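Local coordinates for putative pectin lyase (Geobacillus virus E2, PDB 7CHU), which forms the trimeric tailspike of a deep-sea thermophilic phage and probably recognises or cleaves host surface polysaccharide through a pectin-lyase-like beta-helix, at residues R168-I179 against K193-V204; N22-M30 against V41-W49. All coordinates share one frame; numbering follows the deposited sequence.

Interaction 1 of 2, residues R168-I179 against K193-V204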
loop_
_atom_site.group_PDB
_atom_site.type_symbol
_atom_site.label_atom_id
_atom_site.label_comp_id
_atom_site.label_asym_id
_atom_site.label_seq_id
_atom_site.Cartn_x
_atom_site.Cartn_y
_atom_site.Cartn_z
ATOM N N ARG A 168 -15.873 -22.338 12.839
ATOM C CA ARG A 168 -15.322 -21.639 11.693
ATOM C C ARG A 168 -14.215 -22.455 11.040
ATOM O O ARG A 168 -13.620 -23.353 11.642
ATOM C CB ARG A 168 -14.817 -20.272 12.116
ATOM C CG ARG A 168 -15.928 -19.461 12.765
ATOM C CD ARG A 168 -15.523 -18.042 12.960
ATOM N NE ARG A 168 -15.351 -17.349 11.689
ATOM C CZ ARG A 168 -16.349 -16.809 11.002
ATOM N NH1 ARG A 168 -17.599 -16.885 11.465
ATOM N NH2 ARG A 168 -16.096 -16.176 9.861
ATOM N N LEU A 169 -13.971 -22.133 9.780
ATOM C CA LEU A 169 -12.826 -22.631 9.046
ATOM C C LEU A 169 -11.720 -21.591 9.136
ATOM O O LEU A 169 -11.953 -20.430 8.790
ATOM C CB LEU A 169 -13.218 -22.864 7.588
ATOM C CG LEU A 169 -12.422 -23.908 6.847
ATOM C CD1 LEU A 169 -12.674 -25.239 7.522
ATOM C CD2 LEU A 169 -12.899 -23.934 5.415
ATOM N N CYS A 170 -10.522 -21.998 9.571
ATOM C CA CYS A 170 -9.427 -21.051 9.770
ATOM C C CYS A 170 -8.197 -21.372 8.929
ATOM O O CYS A 170 -7.879 -22.539 8.667
ATOM C CB CYS A 170 -9.013 -20.984 11.244
ATOM S SG CYS A 170 -10.336 -20.466 12.327
ATOM N N PHE A 171 -7.508 -20.304 8.513
ATOM C CA PHE A 171 -6.192 -20.397 7.868
ATOM C C PHE A 171 -6.233 -21.224 6.585
ATOM O O PHE A 171 -5.333 -22.026 6.329
ATOM C CB PHE A 171 -5.151 -20.973 8.826
ATOM C CG PHE A 171 -5.031 -20.222 10.129
ATOM C CD1 PHE A 171 -4.349 -18.997 10.185
ATOM C CD2 PHE A 171 -5.584 -20.742 11.291
ATOM C CE1 PHE A 171 -4.237 -18.318 11.388
ATOM C CE2 PHE A 171 -5.469 -20.078 12.506
ATOM C CZ PHE A 171 -4.801 -18.864 12.556
ATOM N N VAL A 172 -7.280 -21.057 5.780
ATOM C CA VAL A 172 -7.349 -21.697 4.466
ATOM C C VAL A 172 -6.874 -20.708 3.410
ATOM O O VAL A 172 -6.745 -19.511 3.662
ATOM C CB VAL A 172 -8.767 -22.223 4.138
ATOM C CG1 VAL A 172 -9.143 -23.435 5.033
ATOM C CG2 VAL A 172 -9.797 -21.100 4.260
ATOM N N GLY A 173 -6.604 -21.202 2.210
ATOM C CA GLY A 173 -6.138 -20.285 1.183
ATOM C C GLY A 173 -5.949 -20.961 -0.157
ATOM O O GLY A 173 -6.002 -22.193 -0.284
ATOM N N ILE A 174 -5.743 -20.110 -1.168
ATOM C CA ILE A 174 -5.383 -20.503 -2.521
ATOM C C ILE A 174 -4.178 -19.654 -2.920
ATOM O O ILE A 174 -4.139 -18.454 -2.627
ATOM C CB ILE A 174 -6.549 -20.278 -3.522
ATOM C CG1 ILE A 174 -7.810 -21.071 -3.110
ATOM C CG2 ILE A 174 -6.117 -20.634 -4.954
ATOM C CD1 ILE A 174 -8.992 -20.857 -4.031
ATOM N N GLU A 175 -3.211 -20.262 -3.605
ATOM C CA GLU A 175 -2.046 -19.548 -4.117
ATOM C C GLU A 175 -1.683 -20.097 -5.487
ATOM O O GLU A 175 -1.719 -21.306 -5.705
ATOM C CB GLU A 175 -0.820 -19.668 -3.194
ATOM C CG GLU A 175 -1.000 -19.220 -1.752
ATOM C CD GLU A 175 0.205 -19.630 -0.880
ATOM O OE1 GLU A 175 1.339 -19.650 -1.400
ATOM O OE2 GLU A 175 0.027 -19.961 0.312
ATOM N N LYS A 176 -1.355 -19.199 -6.410
ATOM C CA LYS A 176 -0.665 -19.540 -7.650
ATOM C C LYS A 176 -1.414 -20.577 -8.504
ATOM O O LYS A 176 -0.852 -21.601 -8.913
ATOM C CB LYS A 176 0.752 -20.032 -7.332
ATOM C CG LYS A 176 1.551 -19.121 -6.449
ATOM C CD LYS A 176 1.909 -17.877 -7.214
ATOM C CE LYS A 176 2.774 -16.906 -6.408
ATOM N NZ LYS A 176 3.145 -15.755 -7.317
ATOM N N MET A 177 -2.661 -20.255 -8.853
ATOM C CA MET A 177 -3.441 -21.091 -9.762
ATOM C C MET A 177 -4.647 -20.290 -10.251
ATOM O O MET A 177 -5.004 -19.264 -9.665
ATOM C CB MET A 177 -3.894 -22.400 -9.085
ATOM C CG MET A 177 -5.076 -22.235 -8.128
ATOM S SD MET A 177 -5.744 -23.842 -7.516
ATOM C CE MET A 177 -4.332 -24.377 -6.620
ATOM N N CYS A 178 -5.262 -20.768 -11.343
ATOM C CA CYS A 178 -6.434 -20.140 -11.966
ATOM C C CYS A 178 -7.615 -21.101 -11.883
ATOM O O CYS A 178 -7.450 -22.317 -12.037
ATOM C CB CYS A 178 -6.185 -19.781 -13.467
ATOM S SG CYS A 178 -7.570 -18.875 -14.335
ATOM N N ILE A 179 -8.805 -20.554 -11.630
ATOM C CA ILE A 179 -10.066 -21.262 -11.836
ATOM C C ILE A 179 -10.732 -20.651 -13.063
ATOM O O ILE A 179 -11.038 -19.451 -13.077
ATOM C CB ILE A 179 -10.994 -21.174 -10.615
ATOM C CG1 ILE A 179 -10.443 -22.011 -9.461
ATOM C CG2 ILE A 179 -12.398 -21.683 -10.996
ATOM C CD1 ILE A 179 -9.388 -21.288 -8.604
ATOM N N LYS A 193 -17.882 -18.528 6.334
ATOM C CA LYS A 193 -17.568 -18.760 7.750
ATOM C C LYS A 193 -16.091 -19.104 7.934
ATOM O O LYS A 193 -15.712 -20.035 8.654
ATOM C CB LYS A 193 -18.484 -19.828 8.350
ATOM C CG LYS A 193 -19.893 -19.290 8.617
ATOM C CD LYS A 193 -20.805 -20.396 9.162
ATOM C CE LYS A 193 -22.250 -19.939 9.266
ATOM N NZ LYS A 193 -22.393 -18.909 10.313
ATOM N N ILE A 194 -15.249 -18.329 7.260
ATOM C CA ILE A 194 -13.808 -18.527 7.253
ATOM C C ILE A 194 -13.178 -17.411 8.067
ATOM O O ILE A 194 -13.643 -16.266 8.023
ATOM C CB ILE A 194 -13.266 -18.530 5.811
ATOM C CG1 ILE A 194 -13.691 -19.793 5.073
ATOM C CG2 ILE A 194 -11.760 -18.333 5.766
ATOM C CD1 ILE A 194 -13.242 -19.737 3.611
ATOM N N SER A 195 -12.128 -17.740 8.808
ATOM C CA SER A 195 -11.315 -16.748 9.505
ATOM C C SER A 195 -9.867 -16.901 9.076
ATOM O O SER A 195 -9.395 -18.020 8.827
ATOM C CB SER A 195 -11.398 -16.904 11.032
ATOM O OG SER A 195 -12.640 -16.452 11.525
ATOM N N LEU A 196 -9.161 -15.771 9.002
ATOM C CA LEU A 196 -7.701 -15.768 8.843
ATOM C C LEU A 196 -7.260 -16.491 7.569
ATOM O O LEU A 196 -6.244 -17.189 7.549
ATOM C CB LEU A 196 -7.025 -16.350 10.079
ATOM C CG LEU A 196 -7.175 -15.428 11.296
ATOM C CD1 LEU A 196 -7.298 -16.164 12.636
ATOM C CD2 LEU A 196 -6.018 -14.471 11.316
ATOM N N GLY A 197 -8.019 -16.297 6.492
ATOM C CA GLY A 197 -7.610 -16.804 5.199
ATOM C C GLY A 197 -6.446 -16.013 4.623
ATOM O O GLY A 197 -6.280 -14.814 4.882
ATOM N N ARG A 198 -5.627 -16.711 3.833
ATOM C CA ARG A 198 -4.462 -16.125 3.171
ATOM C C ARG A 198 -4.441 -16.577 1.713
ATOM O O ARG A 198 -4.137 -17.736 1.427
ATOM C CB ARG A 198 -3.164 -16.534 3.878
ATOM C CG ARG A 198 -2.999 -15.975 5.312
ATOM C CD ARG A 198 -2.959 -14.468 5.321
ATOM N NE ARG A 198 -2.536 -13.879 6.593
ATOM C CZ ARG A 198 -3.362 -13.386 7.510
ATOM N NH1 ARG A 198 -4.696 -13.412 7.321
ATOM N NH2 ARG A 198 -2.863 -12.848 8.622
ATOM N N PHE A 199 -4.726 -15.664 0.792
ATOM C CA PHE A 199 -4.781 -15.957 -0.633
ATOM C C PHE A 199 -3.734 -15.107 -1.359
ATOM O O PHE A 199 -3.548 -13.928 -1.031
ATOM C CB PHE A 199 -6.190 -15.672 -1.205
ATOM C CG PHE A 199 -7.294 -16.516 -0.603
ATOM C CD1 PHE A 199 -7.738 -16.293 0.695
ATOM C CD2 PHE A 199 -7.897 -17.519 -1.348
ATOM C CE1 PHE A 199 -8.753 -17.073 1.255
ATOM C CE2 PHE A 199 -8.924 -18.304 -0.804
ATOM C CZ PHE A 199 -9.351 -18.085 0.498
ATOM N N LEU A 200 -3.041 -15.698 -2.340
ATOM C CA LEU A 200 -1.991 -14.959 -3.060
ATOM C C LEU A 200 -1.985 -15.326 -4.538
ATOM O O LEU A 200 -1.875 -16.504 -4.882
ATOM C CB LEU A 200 -0.604 -15.237 -2.449
ATOM C CG LEU A 200 0.607 -14.577 -3.141
ATOM C CD1 LEU A 200 0.521 -13.042 -3.065
ATOM C CD2 LEU A 200 1.944 -15.084 -2.546
ATOM N N ASP A 201 -2.045 -14.322 -5.412
ATOM C CA ASP A 201 -1.815 -14.508 -6.853
ATOM C C ASP A 201 -2.615 -15.699 -7.398
ATOM O O ASP A 201 -2.076 -16.747 -7.758
ATOM C CB ASP A 201 -0.318 -14.703 -7.134
ATOM C CG ASP A 201 0.518 -13.453 -6.802
ATOM O OD1 ASP A 201 -0.042 -12.323 -6.774
ATOM O OD2 ASP A 201 1.746 -13.613 -6.569
ATOM N N PHE A 202 -3.927 -15.544 -7.406
ATOM C CA PHE A 202 -4.768 -16.572 -7.995
ATOM C C PHE A 202 -5.813 -15.896 -8.857
ATOM O O PHE A 202 -6.124 -14.721 -8.655
ATOM C CB PHE A 202 -5.393 -17.491 -6.940
ATOM C CG PHE A 202 -6.605 -16.922 -6.212
ATOM C CD1 PHE A 202 -6.458 -16.022 -5.189
ATOM C CD2 PHE A 202 -7.881 -17.373 -6.503
ATOM C CE1 PHE A 202 -7.563 -15.546 -4.492
ATOM C CE2 PHE A 202 -8.979 -16.911 -5.805
ATOM C CZ PHE A 202 -8.817 -15.987 -4.795
ATOM N N GLY A 203 -6.286 -16.619 -9.858
ATOM C CA GLY A 203 -7.206 -16.073 -10.849
ATOM C C GLY A 203 -8.545 -16.774 -10.811
ATOM O O GLY A 203 -8.622 -17.972 -10.519
ATOM N N VAL A 204 -9.607 -16.015 -11.065
ATOM C CA VAL A 204 -10.956 -16.540 -11.215
ATOM C C VAL A 204 -11.541 -15.850 -12.433
ATOM O O VAL A 204 -11.725 -14.625 -12.428
ATOM C CB VAL A 204 -11.830 -16.307 -9.980
ATOM C CG1 VAL A 204 -13.211 -16.882 -10.215
ATOM C CG2 VAL A 204 -11.219 -16.971 -8.744
HETATM O O HOH W 1 -1.640 -18.294 1.676
#
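Arg-168 reaches across to the 193-204 segment along most of its side chain. Its CB lies 3.6 Å from Lys-193 O, and CG stays near the same oxygen. CD approaches Ser-195 OG. The chain bends at chi3 (67°), which turns the guanidinium back over the neighbouring strand. NE then donates to Ser-195 OG at 2.9 Å, with the hydroxyl tilted from the guanidinium plane. CZ has the carbonyl carbon of Lys-193 under one face. NH2 donates to Ile-194 O at 3.1 Å, meeting it from above the carbonyl plane. NH1 forms a salt bridge with Glu-216, which also pairs with Lys-193.

The two segments are successive parallel rungs of a right-handed beta-helix. Backbone bonds such as Ser-195 N to Leu-169 O join them, and both segments turn a corner, at Lys-176 and at Asp-201. On the inward side, Gly-173 CA sits over the centre of the Phe-199 ring, 3.9 Å from its centroid. Ile-174 packs on both rings: CB and CG1 lie on Phe-199, and CG2 is 3.8 Å from Phe-202 CB. At the corner, Lys-176 runs beside Asp-201, and Lys-176 NZ forms a salt bridge to Asp-201 OD2 at 2.7 Å. Asp-201 OD1 pairs with Arg-198 of the third subunit. Asp-201 thus uses one oxygen within its own chain and the other between subunits, so the corner charge pair probably helps tie rung stacking to trimer assembly.

Interaction 2 of 2, residues N22-M30 against V41-W49; sequences NPQHGDTVM and VYRYENGQW
The Tyr-44 ring carries Pro-23 on one face, with CG over its centre, 3.5 Å from the centroid in a CH-pi contact. Gln-24 O and Trp-49 CG lie at its edge. Trp-49 in turn has Tyr-44 CD1 over one face, while Pro-23 CB comes to 3.3 Å from its CZ2. These groups pack against an antiparallel beta hairpin, strands 27-30 and 40-45, in the small N-terminal sheet; Trp-49 comes from the next strand, 48-54. Val-29 and Tyr-42 are a hydrogen-bonded pair. Tyr-44 N donates to Asp-27 O, and Gly-26 N donates back to Tyr-44 O at 3.2 Å. A type II turn from Gln-24 to Asp-27 leads into the strand. Trp-49 also meets Val-29, whose CG1 lies between the backbone N and carbonyl carbon (chi1 63°) and stands 3.9 Å from Trp-49 CZ3. Helix 14-19 packs on both through Ile-16.

The Arg-43 chain is extended from CG to NE and reaches across to Gly-26, laying one guanidinium face against its CA. Its NH2 donates to Lys-3 O. Trp-6 of the second subunit packs on this arginine. Thr-28 OG1 donates to Gly-26 O. A water donates to Thr-28 OG1 at 2.7 Å and accepts from Arg-43 NH1 at 3.1 Å.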
loop_
_atom_site.group_PDB
_atom_site.type_symbol
_atom_site.label_atom_id
_atom_site.label_comp_id
_atom_site.label_asym_id
_atom_site.label_seq_id
_atom_site.Cartn_x
_atom_site.Cartn_y
_atom_site.Cartn_z
ATOM N N ASN A 22 33.211 -64.373 -25.381
ATOM C CA ASN A 22 33.973 -63.448 -26.221
ATOM C C ASN A 22 33.851 -62.013 -25.717
ATOM O O ASN A 22 33.530 -61.102 -26.487
ATOM C CB ASN A 22 33.477 -63.538 -27.662
ATOM C CG ASN A 22 34.438 -64.304 -28.546
ATOM O OD1 ASN A 22 35.357 -63.720 -29.130
ATOM N ND2 ASN A 22 34.212 -65.611 -28.687
ATOM N N PRO A 23 34.111 -61.766 -24.427
ATOM C CA PRO A 23 33.804 -60.440 -23.879
ATOM C C PRO A 23 34.807 -59.398 -24.350
ATOM O O PRO A 23 36.018 -59.638 -24.388
ATOM C CB PRO A 23 33.885 -60.659 -22.366
ATOM C CG PRO A 23 34.892 -61.712 -22.214
ATOM C CD PRO A 23 34.718 -62.638 -23.399
ATOM N N GLN A 24 34.285 -58.236 -24.727
ATOM C CA GLN A 24 35.088 -57.106 -25.169
ATOM C C GLN A 24 35.327 -56.148 -24.006
ATOM O O GLN A 24 34.724 -56.262 -22.931
ATOM C CB GLN A 24 34.392 -56.385 -26.327
ATOM C CG GLN A 24 34.024 -57.248 -27.551
ATOM C CD GLN A 24 35.084 -58.273 -27.948
ATOM O OE1 GLN A 24 35.378 -59.219 -27.216
ATOM N NE2 GLN A 24 35.668 -58.079 -29.124
ATOM N N HIS A 25 36.229 -55.194 -24.227
ATOM C CA HIS A 25 36.485 -54.180 -23.214
ATOM C C HIS A 25 35.268 -53.276 -23.071
ATOM O O HIS A 25 34.756 -52.740 -24.061
ATOM C CB HIS A 25 37.718 -53.350 -23.567
ATOM C CG HIS A 25 38.095 -52.354 -22.508
ATOM N ND1 HIS A 25 37.770 -51.018 -22.592
ATOM C CD2 HIS A 25 38.763 -52.505 -21.339
ATOM C CE1 HIS A 25 38.224 -50.388 -21.522
ATOM N NE2 HIS A 25 38.829 -51.268 -20.746
ATOM N N GLY A 26 34.808 -53.102 -21.835
ATOM C CA GLY A 26 33.664 -52.268 -21.551
ATOM C C GLY A 26 32.354 -53.009 -21.446
ATOM O O GLY A 26 31.354 -52.404 -21.035
ATOM N N ASP A 27 32.326 -54.292 -21.804
ATOM C CA ASP A 27 31.114 -55.082 -21.658
ATOM C C ASP A 27 30.687 -55.119 -20.198
ATOM O O ASP A 27 31.508 -55.323 -19.298
ATOM C CB ASP A 27 31.327 -56.500 -22.197
ATOM C CG ASP A 27 31.257 -56.557 -23.710
ATOM O OD1 ASP A 27 31.200 -55.466 -24.324
ATOM O OD2 ASP A 27 31.264 -57.677 -24.279
ATOM N N THR A 28 29.393 -54.909 -19.968
ATOM C CA THR A 28 28.843 -54.770 -18.629
ATOM C C THR A 28 27.590 -55.627 -18.534
ATOM O O THR A 28 26.722 -55.565 -19.414
ATOM C CB THR A 28 28.546 -53.295 -18.328
ATOM O OG1 THR A 28 29.711 -52.519 -18.625
ATOM C CG2 THR A 28 28.186 -53.094 -16.875
ATOM N N VAL A 29 27.524 -56.464 -17.496
ATOM C CA VAL A 29 26.406 -57.377 -17.283
ATOM C C VAL A 29 26.079 -57.407 -15.802
ATOM O O VAL A 29 26.975 -57.346 -14.951
ATOM C CB VAL A 29 26.691 -58.817 -17.786
ATOM C CG1 VAL A 29 27.833 -59.435 -17.022
ATOM C CG2 VAL A 29 25.453 -59.699 -17.671
ATOM N N MET A 30 24.789 -57.511 -15.501
ATOM C CA MET A 30 24.315 -57.732 -14.146
ATOM C C MET A 30 23.913 -59.191 -14.001
ATOM O O MET A 30 23.337 -59.780 -14.923
ATOM C CB MET A 30 23.117 -56.832 -13.831
ATOM C CG MET A 30 22.445 -57.125 -12.513
ATOM S SD MET A 30 20.974 -56.115 -12.260
ATOM C CE MET A 30 21.699 -54.499 -12.011
ATOM N N VAL A 41 27.055 -56.106 -10.557
ATOM C CA VAL A 41 27.301 -55.660 -11.923
ATOM C C VAL A 41 28.791 -55.832 -12.190
ATOM O O VAL A 41 29.627 -55.357 -11.410
ATOM C CB VAL A 41 26.852 -54.202 -12.133
ATOM C CG1 VAL A 41 27.358 -53.652 -13.449
ATOM C CG2 VAL A 41 25.330 -54.102 -12.080
ATOM N N TYR A 42 29.125 -56.525 -13.275
ATOM C CA TYR A 42 30.508 -56.844 -13.592
ATOM C C TYR A 42 30.883 -56.172 -14.901
ATOM O O TYR A 42 30.071 -56.093 -15.831
ATOM C CB TYR A 42 30.735 -58.369 -13.664
ATOM C CG TYR A 42 30.449 -59.080 -12.348
ATOM C CD1 TYR A 42 31.455 -59.301 -11.407
ATOM C CD2 TYR A 42 29.167 -59.514 -12.041
ATOM C CE1 TYR A 42 31.180 -59.945 -10.202
ATOM C CE2 TYR A 42 28.886 -60.154 -10.849
ATOM C CZ TYR A 42 29.889 -60.365 -9.932
ATOM O OH TYR A 42 29.573 -61.001 -8.749
ATOM N N ARG A 43 32.107 -55.659 -14.955
ATOM C CA ARG A 43 32.619 -54.994 -16.142
ATOM C C ARG A 43 33.889 -55.697 -16.587
ATOM O O ARG A 43 34.785 -55.937 -15.772
ATOM C CB ARG A 43 32.901 -53.525 -15.866
ATOM C CG ARG A 43 33.609 -52.806 -16.995
ATOM C CD ARG A 43 33.999 -51.407 -16.541
ATOM N NE ARG A 43 34.784 -50.701 -17.543
ATOM C CZ ARG A 43 34.254 -50.024 -18.552
ATOM N NH1 ARG A 43 32.935 -49.969 -18.686
ATOM N NH2 ARG A 43 35.038 -49.407 -19.425
ATOM N N TYR A 44 33.959 -56.034 -17.870
ATOM C CA TYR A 44 35.129 -56.731 -18.397
ATOM C C TYR A 44 36.208 -55.693 -18.660
ATOM O O TYR A 44 36.182 -54.991 -19.675
ATOM C CB TYR A 44 34.788 -57.525 -19.655
ATOM C CG TYR A 44 35.839 -58.565 -19.998
ATOM C CD1 TYR A 44 35.985 -59.720 -19.228
ATOM C CD2 TYR A 44 36.702 -58.383 -21.076
ATOM C CE1 TYR A 44 36.955 -60.665 -19.528
ATOM C CE2 TYR A 44 37.671 -59.326 -21.387
ATOM C CZ TYR A 44 37.792 -60.462 -20.609
ATOM O OH TYR A 44 38.753 -61.397 -20.915
ATOM N N GLU A 45 37.153 -55.587 -17.729
ATOM C CA GLU A 45 38.267 -54.658 -17.824
ATOM C C GLU A 45 39.549 -55.439 -18.067
ATOM O O GLU A 45 39.783 -56.477 -17.436
ATOM C CB GLU A 45 38.394 -53.816 -16.552
ATOM C CG GLU A 45 38.013 -52.353 -16.739
ATOM C CD GLU A 45 37.782 -51.633 -15.415
ATOM O OE1 GLU A 45 37.916 -52.283 -14.348
ATOM O OE2 GLU A 45 37.462 -50.420 -15.445
ATOM N N ASN A 46 40.373 -54.931 -18.987
ATOM C CA ASN A 46 41.625 -55.575 -19.380
ATOM C C ASN A 46 41.387 -57.021 -19.806
ATOM O O ASN A 46 41.190 -57.296 -20.996
ATOM C CB ASN A 46 42.650 -55.504 -18.246
ATOM C CG ASN A 46 42.877 -54.081 -17.759
ATOM O OD1 ASN A 46 42.513 -53.733 -16.638
ATOM N ND2 ASN A 46 43.468 -53.246 -18.615
ATOM N N GLY A 47 41.394 -57.951 -18.844
ATOM C CA GLY A 47 41.193 -59.355 -19.164
ATOM C C GLY A 47 40.400 -60.176 -18.160
ATOM O O GLY A 47 40.352 -61.406 -18.269
ATOM N N GLN A 48 39.782 -59.525 -17.178
ATOM C CA GLN A 48 38.924 -60.182 -16.201
ATOM C C GLN A 48 37.538 -59.545 -16.227
ATOM O O GLN A 48 37.337 -58.445 -16.751
ATOM C CB GLN A 48 39.477 -60.086 -14.766
ATOM C CG GLN A 48 40.991 -60.136 -14.581
ATOM C CD GLN A 48 41.716 -58.917 -15.135
ATOM O OE1 GLN A 48 41.408 -57.780 -14.776
ATOM N NE2 GLN A 48 42.693 -59.153 -16.008
ATOM N N TRP A 49 36.579 -60.249 -15.636
ATOM C CA TRP A 49 35.319 -59.647 -15.226
ATOM C C TRP A 49 35.508 -59.067 -13.828
ATOM O O TRP A 49 35.862 -59.794 -12.894
ATOM C CB TRP A 49 34.186 -60.672 -15.239
ATOM C CG TRP A 49 33.725 -61.071 -16.610
ATOM C CD1 TRP A 49 34.048 -62.216 -17.287
ATOM C CD2 TRP A 49 32.845 -60.332 -17.469
ATOM N NE1 TRP A 49 33.427 -62.230 -18.514
ATOM C CE2 TRP A 49 32.684 -61.085 -18.651
ATOM C CE3 TRP A 49 32.179 -59.102 -17.354
ATOM C CZ2 TRP A 49 31.883 -60.653 -19.710
ATOM C CZ3 TRP A 49 31.382 -58.672 -18.410
ATOM C CH2 TRP A 49 31.246 -59.445 -19.574
HETATM O O HOH W 2 30.427 -50.516 -17.035
#

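Interaction 2 closes along the chain before interaction 1 opens, and their nearest atoms are about 40 Å apart. They share no strands. Interaction 1 is a buried contact near the middle of the chain, between parallel rungs of the beta-helix. Interaction 2 is partly buried, within an antiparallel hairpin and the strand next to it; its centre is about 70 Å from the centre of the chain. Inside the helix, phenylalanine and aliphatic side chains fill the core, and a lysine-aspartate salt bridge sits at the corner. In residues 22-30 with 41-49, proline, tyrosine and tryptophan pack together beside the hairpin. Both touch the second subunit: interaction 1 through a salt bridge and a hydrogen bond of Arg-198 as well as packing, interaction 2 through packing.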